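Local coordinates for protein carbonic anhydrase (PDB 6JQE) that probably catalyses the reversible hydration of carbon dioxide to hydrogencarbonate, as a zinc-dependent beta-class carbonic anhydrase, at residues A[51-56]-A[132-137]. Sequence-based numbering, arbitrary orientation.
Sequences GNMMVD and LEQVHS
The side-chain amide of Q134 docks a loop onto a helix in a buried side-chain-to-backbone contact, where 51-56 runs between strand 44-49 and helix 58-69 and Q134 reaches out from helix 119-139. M54 N donates to Q134 OE1 at 3.0 Å, and the bond is nearly straight (172°). The donor stands well above the amide plane of Q134, 47° out of it. A water carries the NE2 end of the same amide to the same residue. It accepts from Q134 NE2 at 2.7 Å and donates to M54 O at 2.9 Å. The loop follows strand 44-49, outermost in the beta-carbonic anhydrase sheet of this chain, and lies beside the metal site: the nearest atom of the N52 side chain is about 5 Å from the zinc ion. M53 packs against the amide, its CG 3.6 Å from Q134 NE2. The Q134 chain bends at chi2 (-58°), which lays its CD over M53 CA at 3.7 Å. M53 itself runs on, extended, to W99 and L103 of helix 99-109. N52 O is buried beside Q134 CG at 3.8 Å and has no polar partner in the model.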
# COMPACT_ATOMS: atom_id res chain seq x y z
N GLY A 51 -8.55 -0.72 4.47
CA GLY A 51 -9.56 0.33 4.69
C GLY A 51 -8.96 1.74 4.70
O GLY A 51 -9.56 2.61 5.35
N ASN A 52 -7.86 1.98 3.99
CA ASN A 52 -7.18 3.30 3.92
C ASN A 52 -7.03 3.83 5.36
O ASN A 52 -7.25 5.01 5.61
CB ASN A 52 -7.87 4.30 2.98
CG ASN A 52 -9.38 4.39 3.07
OD1 ASN A 52 -10.07 3.64 2.39
ND2 ASN A 52 -9.91 5.34 3.83
N MET A 53 -6.62 2.96 6.28
CA MET A 53 -6.45 3.33 7.70
C MET A 53 -4.97 3.50 8.02
O MET A 53 -4.11 2.95 7.27
CB MET A 53 -7.06 2.27 8.61
CG MET A 53 -8.54 2.24 8.49
SD MET A 53 -9.24 1.20 9.78
CE MET A 53 -10.87 0.88 9.13
N MET A 54 -4.71 4.33 9.02
CA MET A 54 -3.44 4.42 9.76
C MET A 54 -3.79 4.15 11.23
O MET A 54 -4.57 4.93 11.80
CB MET A 54 -2.84 5.82 9.65
CG MET A 54 -2.54 6.20 8.23
SD MET A 54 -1.06 5.37 7.62
CE MET A 54 0.16 6.59 8.07
N VAL A 55 -3.28 3.05 11.77
CA VAL A 55 -3.53 2.60 13.17
C VAL A 55 -2.18 2.80 13.86
O VAL A 55 -1.21 3.05 13.10
CB VAL A 55 -4.02 1.14 13.16
CG1 VAL A 55 -5.33 1.00 12.39
CG2 VAL A 55 -2.98 0.19 12.59
N ASP A 56 -2.05 2.72 15.18
CA ASP A 56 -0.69 2.98 15.75
C ASP A 56 0.03 1.62 15.82
O ASP A 56 -0.14 0.87 16.79
CB ASP A 56 -0.69 3.91 16.96
CG ASP A 56 -1.24 3.27 18.22
OD1 ASP A 56 -2.07 2.38 18.08
OD2 ASP A 56 -0.81 3.68 19.32
N LEU A 132 -12.98 10.80 7.40
CA LEU A 132 -12.94 11.92 8.36
C LEU A 132 -12.23 11.51 9.65
O LEU A 132 -11.40 12.24 10.09
CB LEU A 132 -14.39 12.29 8.69
CG LEU A 132 -15.08 13.05 7.57
CD1 LEU A 132 -16.56 13.20 7.86
CD2 LEU A 132 -14.43 14.40 7.40
N GLU A 133 -12.52 10.33 10.16
CA GLU A 133 -11.88 9.86 11.42
C GLU A 133 -10.37 9.66 11.21
O GLU A 133 -9.61 10.05 12.08
CB GLU A 133 -12.58 8.60 11.91
CG GLU A 133 -12.00 8.09 13.22
CD GLU A 133 -11.91 9.17 14.29
OE1 GLU A 133 -12.77 10.06 14.29
OE2 GLU A 133 -10.98 9.11 15.09
N GLN A 134 -9.99 9.09 10.07
CA GLN A 134 -8.55 8.85 9.79
C GLN A 134 -7.85 10.21 9.71
O GLN A 134 -6.81 10.34 10.32
CB GLN A 134 -8.37 8.01 8.52
CG GLN A 134 -8.88 6.59 8.65
CD GLN A 134 -8.20 5.85 9.78
OE1 GLN A 134 -7.00 5.93 9.97
NE2 GLN A 134 -8.98 5.16 10.57
N VAL A 135 -8.47 11.18 9.05
CA VAL A 135 -7.85 12.52 8.94
C VAL A 135 -7.73 13.12 10.34
O VAL A 135 -6.65 13.51 10.70
CB VAL A 135 -8.67 13.44 8.03
CG1 VAL A 135 -8.21 14.87 8.13
CG2 VAL A 135 -8.64 12.98 6.59
N HIS A 136 -8.79 13.05 11.12
CA HIS A 136 -8.77 13.66 12.47
C HIS A 136 -7.72 12.96 13.34
O HIS A 136 -6.92 13.64 13.93
CB HIS A 136 -10.17 13.59 13.09
CG HIS A 136 -10.19 13.90 14.54
ND1 HIS A 136 -10.21 15.18 15.02
CD2 HIS A 136 -10.17 13.11 15.63
CE1 HIS A 136 -10.23 15.16 16.32
NE2 HIS A 136 -10.20 13.92 16.71
N SER A 137 -7.70 11.64 13.32
CA SER A 137 -6.75 10.90 14.18
C SER A 137 -5.31 11.14 13.73
O SER A 137 -4.48 11.33 14.58
CB SER A 137 -7.11 9.46 14.27
OG SER A 137 -6.29 8.72 13.42
O HOH W 1 -7.36 4.46 12.59